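Local coordinates for peptide ABC transporter, peptide-binding protein (Thermus thermophilus, PDB 2D5W) that binds oligopeptides and probably delivers them to an ABC transporter for uptake into the cell, at residues E37-A42 with I224-N229; Q200-G205 with K216-G221. All coordinates share one frame; numbering follows the deposited sequence.

Contact 1 of 2, residues E37-A42 with I224-N229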
ATOM      1  N   GLU A  37      -7.298  -9.845  -1.077  1.00  8.30           N
ATOM      2  CA  GLU A  37      -6.872 -10.908  -0.186  1.00  9.06           C
ATOM      3  C   GLU A  37      -7.582 -10.943   1.159  1.00  9.51           C
ATOM      4  O   GLU A  37      -7.529 -11.956   1.848  1.00 10.11           O
ATOM      5  CB  GLU A  37      -5.354 -10.880  -0.028  1.00 10.15           C
ATOM      6  CG  GLU A  37      -4.677 -11.384  -1.296  1.00 11.36           C
ATOM      7  CD  GLU A  37      -3.178 -11.466  -1.195  1.00 12.64           C
ATOM      8  OE1 GLU A  37      -2.552 -11.946  -2.168  1.00 12.38           O
ATOM      9  OE2 GLU A  37      -2.623 -11.052  -0.157  1.00 19.19           O
ATOM     10  N   GLN A  38      -8.256  -9.861   1.541  1.00  9.27           N
ATOM     11  CA  GLN A  38      -8.999  -9.888   2.800  1.00 10.02           C
ATOM     12  C   GLN A  38     -10.105 -10.932   2.676  1.00  9.46           C
ATOM     13  O   GLN A  38     -10.457 -11.599   3.651  1.00 12.07           O
ATOM     14  CB  GLN A  38      -9.656  -8.547   3.090  1.00  9.64           C
ATOM     15  CG  GLN A  38      -8.722  -7.404   3.356  1.00  9.53           C
ATOM     16  CD  GLN A  38      -9.512  -6.137   3.548  1.00 10.34           C
ATOM     17  OE1 GLN A  38      -9.613  -5.609   4.656  1.00 12.63           O
ATOM     18  NE2 GLN A  38     -10.114  -5.659   2.470  1.00 11.34           N
ATOM     19  N   TYR A  39     -10.661 -11.063   1.476  1.00  8.99           N
ATOM     20  CA  TYR A  39     -11.725 -12.028   1.239  1.00  9.15           C
ATOM     21  C   TYR A  39     -11.210 -13.462   1.298  1.00  8.74           C
ATOM     22  O   TYR A  39     -11.931 -14.375   1.704  1.00 10.18           O
ATOM     23  CB  TYR A  39     -12.371 -11.794  -0.134  1.00  9.16           C
ATOM     24  CG  TYR A  39     -13.165 -10.512  -0.235  1.00  9.18           C
ATOM     25  CD1 TYR A  39     -12.533  -9.281  -0.417  1.00  9.77           C
ATOM     26  CD2 TYR A  39     -14.552 -10.525  -0.097  1.00  9.31           C
ATOM     27  CE1 TYR A  39     -13.268  -8.092  -0.455  1.00 10.00           C
ATOM     28  CE2 TYR A  39     -15.295  -9.348  -0.132  1.00  9.58           C
ATOM     29  CZ  TYR A  39     -14.649  -8.136  -0.308  1.00  9.44           C
ATOM     30  OH  TYR A  39     -15.393  -6.978  -0.316  1.00 10.24           O
ATOM     31  N   LEU A  40      -9.950 -13.636   0.911  1.00  8.96           N
ATOM     32  CA  LEU A  40      -9.310 -14.947   0.830  1.00  8.86           C
ATOM     33  C   LEU A  40      -8.489 -15.399   2.031  1.00  9.22           C
ATOM     34  O   LEU A  40      -8.295 -16.603   2.234  1.00  9.45           O
ATOM     35  CB  LEU A  40      -8.407 -14.977  -0.405  1.00  8.92           C
ATOM     36  CG  LEU A  40      -9.071 -14.740  -1.761  1.00  9.54           C
ATOM     37  CD1 LEU A  40      -8.007 -14.531  -2.824  1.00 10.86           C
ATOM     38  CD2 LEU A  40      -9.965 -15.923  -2.111  1.00  9.81           C
ATOM     39  N   PHE A  41      -7.996 -14.443   2.810  1.00  8.64           N
ATOM     40  CA  PHE A  41      -7.162 -14.742   3.968  1.00  9.44           C
ATOM     41  C   PHE A  41      -7.571 -13.869   5.141  1.00 10.28           C
ATOM     42  O   PHE A  41      -7.592 -12.644   5.034  1.00 12.96           O
ATOM     43  CB  PHE A  41      -5.692 -14.497   3.618  1.00  9.66           C
ATOM     44  CG  PHE A  41      -5.166 -15.418   2.553  1.00  8.60           C
ATOM     45  CD1 PHE A  41      -4.744 -16.704   2.877  1.00  9.80           C
ATOM     46  CD2 PHE A  41      -5.150 -15.026   1.221  1.00  9.55           C
ATOM     47  CE1 PHE A  41      -4.318 -17.592   1.887  1.00  9.46           C
ATOM     48  CE2 PHE A  41      -4.728 -15.905   0.224  1.00  9.36           C
ATOM     49  CZ  PHE A  41      -4.311 -17.192   0.559  1.00  8.81           C
ATOM     50  N   ALA A  42      -7.895 -14.500   6.262  1.00  9.34           N
ATOM     51  CA  ALA A  42      -8.320 -13.766   7.444  1.00 10.15           C
ATOM     52  C   ALA A  42      -7.203 -13.618   8.466  1.00 10.05           C
ATOM     53  O   ALA A  42      -6.371 -14.509   8.635  1.00 10.44           O
ATOM     54  CB  ALA A  42      -9.516 -14.461   8.081  1.00 10.46           C
ATOM     55  N   ILE A 224     -11.511 -11.906 -11.043  1.00  9.19           N
ATOM     56  CA  ILE A 224     -11.114 -12.871 -10.025  1.00  9.71           C
ATOM     57  C   ILE A 224     -12.436 -13.281  -9.375  1.00 10.15           C
ATOM     58  O   ILE A 224     -13.165 -12.444  -8.830  1.00 10.63           O
ATOM     59  CB  ILE A 224     -10.149 -12.264  -8.981  1.00  9.49           C
ATOM     60  CG1 ILE A 224      -8.744 -12.168  -9.590  1.00 10.24           C
ATOM     61  CG2 ILE A 224     -10.128 -13.122  -7.716  1.00 12.09           C
ATOM     62  CD1 ILE A 224      -7.742 -11.410  -8.746  1.00 11.05           C
ATOM     63  N   GLU A 225     -12.757 -14.567  -9.470  1.00  9.94           N
ATOM     64  CA  GLU A 225     -14.000 -15.091  -8.924  1.00 10.08           C
ATOM     65  C   GLU A 225     -13.719 -15.930  -7.691  1.00  9.01           C
ATOM     66  O   GLU A 225     -12.857 -16.809  -7.711  1.00  8.92           O
ATOM     67  CB  GLU A 225     -14.710 -15.944  -9.976  1.00 11.93           C
ATOM     68  CG  GLU A 225     -14.823 -15.281 -11.341  1.00 18.56           C
ATOM     69  CD  GLU A 225     -15.549 -16.150 -12.352  1.00 20.51           C
ATOM     70  OE1 GLU A 225     -15.503 -15.824 -13.556  1.00 26.14           O
ATOM     71  OE2 GLU A 225     -16.168 -17.154 -11.944  1.00 26.20           O
ATOM     72  N   MET A 226     -14.467 -15.662  -6.629  1.00  8.48           N
ATOM     73  CA  MET A 226     -14.309 -16.361  -5.361  1.00  8.56           C
ATOM     74  C   MET A 226     -15.659 -16.915  -4.915  1.00  8.40           C
ATOM     75  O   MET A 226     -16.712 -16.406  -5.302  1.00 10.43           O
ATOM     76  CB  MET A 226     -13.766 -15.386  -4.308  1.00  9.70           C
ATOM     77  CG  MET A 226     -12.470 -14.692  -4.740  1.00 10.71           C
ATOM     78  SD  MET A 226     -11.851 -13.438  -3.600  1.00 11.20           S
ATOM     79  CE  MET A 226     -12.815 -12.018  -4.111  1.00 12.50           C
ATOM     80  N   GLU A 227     -15.624 -17.971  -4.110  1.00  8.97           N
ATOM     81  CA  GLU A 227     -16.847 -18.575  -3.603  1.00  9.57           C
ATOM     82  C   GLU A 227     -16.708 -18.766  -2.098  1.00  9.72           C
ATOM     83  O   GLU A 227     -15.596 -18.805  -1.568  1.00  9.76           O
ATOM     84  CB  GLU A 227     -17.112 -19.915  -4.295  1.00 11.92           C
ATOM     85  CG  GLU A 227     -16.041 -20.958  -4.068  1.00 14.56           C
ATOM     86  CD  GLU A 227     -16.406 -22.300  -4.666  1.00 18.28           C
ATOM     87  OE1 GLU A 227     -17.494 -22.820  -4.339  1.00 22.62           O
ATOM     88  OE2 GLU A 227     -15.607 -22.839  -5.457  1.00 20.36           O
ATOM     89  N   ARG A 228     -17.836 -18.891  -1.411  1.00  9.57           N
ATOM     90  CA  ARG A 228     -17.820 -19.047   0.037  1.00 10.22           C
ATOM     91  C   ARG A 228     -16.928 -20.191   0.511  1.00  9.86           C
ATOM     92  O   ARG A 228     -16.932 -21.278  -0.064  1.00 11.25           O
ATOM     93  CB  ARG A 228     -19.241 -19.281   0.556  1.00 11.37           C
ATOM     94  CG  ARG A 228     -19.420 -18.975   2.035  1.00 13.08           C
ATOM     95  CD  ARG A 228     -19.764 -17.513   2.224  1.00 14.39           C
ATOM     96  NE  ARG A 228     -19.769 -17.105   3.624  1.00 13.62           N
ATOM     97  CZ  ARG A 228     -20.209 -15.926   4.047  1.00 13.17           C
ATOM     98  NH1 ARG A 228     -20.172 -15.624   5.337  1.00 12.83           N
ATOM     99  NH2 ARG A 228     -20.703 -15.053   3.179  1.00 11.46           N
ATOM    100  N   ASN A 229     -16.158 -19.928   1.561  1.00  9.52           N
ATOM    101  CA  ASN A 229     -15.287 -20.934   2.163  1.00 10.66           C
ATOM    102  C   ASN A 229     -16.028 -21.423   3.406  1.00 10.63           C
ATOM    103  O   ASN A 229     -16.045 -20.746   4.432  1.00 10.50           O
ATOM    104  CB  ASN A 229     -13.942 -20.309   2.549  1.00 10.72           C
ATOM    105  CG  ASN A 229     -13.051 -21.265   3.326  1.00 11.10           C
ATOM    106  OD1 ASN A 229     -13.315 -22.463   3.396  1.00 11.66           O
ATOM    107  ND2 ASN A 229     -11.982 -20.732   3.907  1.00 11.78           N
TER
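Leu40 and Met226 make the nearest backbone approach between the last turn of helix 31-40 and strand 223-228, their CA atoms 8.1 Å apart, a spacing that side chains alone must fill. This is helix-on-sheet packing in a periplasmic-binding-protein fold: strand 223-228 lies within a mixed five-stranded sheet, and the helix end rests against one of its faces. Phe41 N bonds to Glu37 O at 2.7 Å, the backbone bond of the turn that carries Tyr39 and Leu40. Met226 supplies the strand's side of the contact, reaching toward the helix so that its sulfur touches both Tyr39 and Leu40. Its CG stands beside the backbone N, chi1 -55°, and the chain runs extended to the sulfur before bending at chi3, -84°, which brings CE to Tyr39. The isobutyl group of Leu40 crosses this chain at about a right angle, setting CD2 3.5 Å from Met226 SD and 3.8 Å from Met226 CG. Val247 and Tyr249 of strand 246-251 also touch Met226, so the buried methionine side chain packs against the neighbouring strand as well. Replacing Met226 with an alanine would probably open a gap between helix end and sheet, depriving Leu40 CD2 and Tyr39 CB of their shared partner. Tyr39 meets the methionine at the root of its side chain: Tyr39 CB lies 3.9 Å from Met226 SD, while Met226 CE approaches the ring obliquely, 4.2 Å from Tyr39 CG.

Contact 2 of 2, residues Q200-G205 with K216-G221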
ATOM      1  N   GLN A 200      -2.328 -19.338 -13.686  1.00  9.99           N
ATOM      2  CA  GLN A 200      -2.400 -20.756 -14.022  1.00 10.74           C
ATOM      3  C   GLN A 200      -2.166 -21.656 -12.813  1.00 11.11           C
ATOM      4  O   GLN A 200      -2.860 -22.657 -12.637  1.00 11.72           O
ATOM      5  CB  GLN A 200      -1.420 -21.088 -15.160  1.00 14.13           C
ATOM      6  CG  GLN A 200       0.053 -20.855 -14.850  1.00 19.04           C
ATOM      7  CD  GLN A 200       0.712 -22.034 -14.163  1.00 21.45           C
ATOM      8  OE1 GLN A 200       1.862 -21.950 -13.732  1.00 25.35           O
ATOM      9  NE2 GLN A 200      -0.009 -23.146 -14.066  1.00 23.52           N
ATOM     10  N   ALA A 201      -1.206 -21.295 -11.971  1.00  9.96           N
ATOM     11  CA  ALA A 201      -0.913 -22.092 -10.784  1.00  9.93           C
ATOM     12  C   ALA A 201      -2.105 -22.097  -9.836  1.00  8.94           C
ATOM     13  O   ALA A 201      -2.521 -23.148  -9.343  1.00  9.69           O
ATOM     14  CB  ALA A 201       0.318 -21.542 -10.068  1.00 12.02           C
ATOM     15  N   LEU A 202      -2.661 -20.917  -9.587  1.00  8.27           N
ATOM     16  CA  LEU A 202      -3.795 -20.789  -8.687  1.00  7.69           C
ATOM     17  C   LEU A 202      -5.040 -21.482  -9.225  1.00  7.63           C
ATOM     18  O   LEU A 202      -5.784 -22.104  -8.465  1.00  8.71           O
ATOM     19  CB  LEU A 202      -4.085 -19.311  -8.412  1.00  8.99           C
ATOM     20  CG  LEU A 202      -2.989 -18.616  -7.597  1.00  8.02           C
ATOM     21  CD1 LEU A 202      -3.222 -17.115  -7.591  1.00 11.31           C
ATOM     22  CD2 LEU A 202      -2.959 -19.178  -6.179  1.00 10.19           C
ATOM     23  N   ASN A 203      -5.271 -21.388 -10.532  1.00  7.34           N
ATOM     24  CA  ASN A 203      -6.438 -22.028 -11.123  1.00  8.69           C
ATOM     25  C   ASN A 203      -6.335 -23.546 -11.036  1.00  8.53           C
ATOM     26  O   ASN A 203      -7.349 -24.240 -11.051  1.00 10.95           O
ATOM     27  CB  ASN A 203      -6.618 -21.591 -12.578  1.00  8.90           C
ATOM     28  CG  ASN A 203      -7.111 -20.161 -12.694  1.00  7.97           C
ATOM     29  OD1 ASN A 203      -7.723 -19.625 -11.763  1.00  9.03           O
ATOM     30  ND2 ASN A 203      -6.871 -19.542 -13.846  1.00  8.75           N
ATOM     31  N   ARG A 204      -5.109 -24.054 -10.932  1.00  9.53           N
ATOM     32  CA  ARG A 204      -4.872 -25.488 -10.818  1.00 11.44           C
ATOM     33  C   ARG A 204      -4.828 -25.925  -9.350  1.00 11.68           C
ATOM     34  O   ARG A 204      -4.458 -27.057  -9.044  1.00 14.44           O
ATOM     35  CB  ARG A 204      -3.571 -25.861 -11.539  1.00 13.03           C
ATOM     36  CG  ARG A 204      -3.702 -25.889 -13.066  1.00 15.61           C
ATOM     37  CD  ARG A 204      -2.396 -25.531 -13.772  1.00 19.49           C
ATOM     38  NE  ARG A 204      -1.298 -26.460 -13.515  1.00 21.38           N
ATOM     39  CZ  ARG A 204      -1.181 -27.667 -14.061  1.00 22.41           C
ATOM     40  NH1 ARG A 204      -0.137 -28.430 -13.760  1.00 22.00           N
ATOM     41  NH2 ARG A 204      -2.098 -28.112 -14.910  1.00 23.40           N
ATOM     42  N   GLY A 205      -5.194 -25.014  -8.447  1.00 10.48           N
ATOM     43  CA  GLY A 205      -5.240 -25.328  -7.026  1.00 10.89           C
ATOM     44  C   GLY A 205      -3.959 -25.233  -6.220  1.00 10.46           C
ATOM     45  O   GLY A 205      -3.813 -25.922  -5.209  1.00 11.23           O
ATOM     46  N   LYS A 216     -12.086 -19.365  -6.890  1.00  9.49           N
ATOM     47  CA  LYS A 216     -12.777 -20.247  -7.824  1.00  9.85           C
ATOM     48  C   LYS A 216     -11.901 -20.211  -9.079  1.00  9.95           C
ATOM     49  O   LYS A 216     -11.383 -21.238  -9.512  1.00 11.51           O
ATOM     50  CB  LYS A 216     -14.185 -19.734  -8.138  1.00 11.41           C
ATOM     51  CG  LYS A 216     -14.924 -20.556  -9.188  1.00 15.73           C
ATOM     52  CD  LYS A 216     -15.104 -21.997  -8.748  1.00 20.22           C
ATOM     53  CE  LYS A 216     -15.867 -22.793  -9.793  1.00 22.76           C
ATOM     54  NZ  LYS A 216     -17.204 -22.193 -10.064  1.00 25.02           N
ATOM     55  N   ARG A 217     -11.717 -19.023  -9.651  1.00  8.98           N
ATOM     56  CA  ARG A 217     -10.868 -18.879 -10.829  1.00  8.92           C
ATOM     57  C   ARG A 217     -10.411 -17.444 -11.049  1.00  8.31           C
ATOM     58  O   ARG A 217     -11.104 -16.489 -10.687  1.00  9.62           O
ATOM     59  CB  ARG A 217     -11.597 -19.362 -12.088  1.00 11.23           C
ATOM     60  CG  ARG A 217     -12.797 -18.517 -12.476  1.00 11.90           C
ATOM     61  CD  ARG A 217     -13.395 -18.979 -13.800  1.00 18.13           C
ATOM     62  NE  ARG A 217     -13.983 -20.311 -13.715  1.00 22.16           N
ATOM     63  CZ  ARG A 217     -15.100 -20.601 -13.053  1.00 24.49           C
ATOM     64  NH1 ARG A 217     -15.556 -21.845 -13.035  1.00 26.94           N
ATOM     65  NH2 ARG A 217     -15.766 -19.647 -12.416  1.00 26.99           N
ATOM     66  N   TRP A 218      -9.228 -17.307 -11.640  1.00  8.37           N
ATOM     67  CA  TRP A 218      -8.672 -16.004 -11.975  1.00  8.09           C
ATOM     68  C   TRP A 218      -8.592 -15.969 -13.502  1.00  8.06           C
ATOM     69  O   TRP A 218      -7.901 -16.784 -14.115  1.00  8.85           O
ATOM     70  CB  TRP A 218      -7.272 -15.844 -11.378  1.00  8.59           C
ATOM     71  CG  TRP A 218      -6.612 -14.494 -11.598  1.00  8.27           C
ATOM     72  CD1 TRP A 218      -7.104 -13.424 -12.299  1.00  9.12           C
ATOM     73  CD2 TRP A 218      -5.333 -14.094 -11.103  1.00  8.93           C
ATOM     74  NE1 TRP A 218      -6.205 -12.379 -12.263  1.00  9.52           N
ATOM     75  CE2 TRP A 218      -5.109 -12.765 -11.536  1.00  8.70           C
ATOM     76  CE3 TRP A 218      -4.350 -14.730 -10.332  1.00  9.50           C
ATOM     77  CZ2 TRP A 218      -3.941 -12.062 -11.224  1.00  9.89           C
ATOM     78  CZ3 TRP A 218      -3.189 -14.034 -10.022  1.00  9.85           C
ATOM     79  CH2 TRP A 218      -2.995 -12.711 -10.468  1.00 10.42           C
ATOM     80  N   VAL A 219      -9.348 -15.063 -14.111  1.00  8.29           N
ATOM     81  CA  VAL A 219      -9.340 -14.876 -15.562  1.00  8.47           C
ATOM     82  C   VAL A 219      -8.463 -13.632 -15.671  1.00  8.39           C
ATOM     83  O   VAL A 219      -8.954 -12.504 -15.606  1.00  7.65           O
ATOM     84  CB  VAL A 219     -10.757 -14.582 -16.094  1.00  9.02           C
ATOM     85  CG1 VAL A 219     -10.733 -14.515 -17.613  1.00 10.35           C
ATOM     86  CG2 VAL A 219     -11.728 -15.659 -15.621  1.00 11.17           C
ATOM     87  N   PRO A 220      -7.146 -13.822 -15.849  1.00  8.90           N
ATOM     88  CA  PRO A 220      -6.256 -12.661 -15.928  1.00  8.78           C
ATOM     89  C   PRO A 220      -6.603 -11.616 -16.962  1.00  8.77           C
ATOM     90  O   PRO A 220      -6.824 -11.924 -18.132  1.00  9.85           O
ATOM     91  CB  PRO A 220      -4.883 -13.292 -16.134  1.00 10.90           C
ATOM     92  CG  PRO A 220      -5.186 -14.506 -16.924  1.00 11.24           C
ATOM     93  CD  PRO A 220      -6.454 -15.049 -16.288  1.00  8.94           C
ATOM     94  N   GLY A 221      -6.633 -10.368 -16.504  1.00  8.51           N
ATOM     95  CA  GLY A 221      -6.975  -9.251 -17.358  1.00 10.01           C
ATOM     96  C   GLY A 221      -8.465  -8.975 -17.333  1.00  9.71           C
ATOM     97  O   GLY A 221      -8.919  -7.967 -17.875  1.00 12.19           O
TER
HETATM   98  O   HOH W   1      -9.958 -22.936 -11.124  1.00 21.62           O
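Asn203 and Trp218 join the end of helix 199-203 to strand 213-219 through a side-chain amide that reads both polar groups of one strand residue. From Asn203 CB, which leaves the helix beside the strand, the torsion chi1 of -73° places CG next to the backbone N and swings the amide across to Trp218. CG itself stands 3.7 Å from both Trp218 N and Trp218 O, and there the amide branches. OD1 takes the Trp218 N-H at 2.8 Å, on a lone pair in the carbonyl plane. ND2 gives one of its hydrogens to Trp218 O at 3.0 Å, nearly straight at 175°, with the acceptor in the plane of the amide. Two bonds to one residue should hold the group flat and fix its rotation. Asn203 OD1 also lies 3.4 Å from Arg217 CA. One residue earlier on the helix, Leu202 CD1 meets the Trp218 indole at its edge, near the ring plane, 3.8 Å from Trp218 CE3; the indole N-H bonds to Glu15. A water bridges the two backbones, giving hydrogens to Asn203 O and Lys216 O. The helix then ends in a Schellman motif, with Gly205 at positive phi as its C-prime residue, while Lys216 and Arg217 face Glu225 in a classic beta bulge: a capped helix end tied by an asparagine to the outermost strand of a sheet.

Overall arrangement
Contacts 1 and 2 have centres 13 Å apart and share a mixed sheet, in which strands 213-219 and 223-228 are antiparallel neighbours that follow each other in the chain. Along the sequence, residues 37-42 come first, then both segments of contact 2, and 224-229 last, so the long-range closure of contact 1 brackets the short-range one. The two are directly joined: Glu225 OE2 forms a salt bridge with Arg217 NH2 at 2.6 Å, and Ile224 packs on the Trp218 indole. Helix 31-40, near the start of the chain, and the short helix 199-203 are thereby brought to neighbouring strands of one sheet in this solute-binding protein.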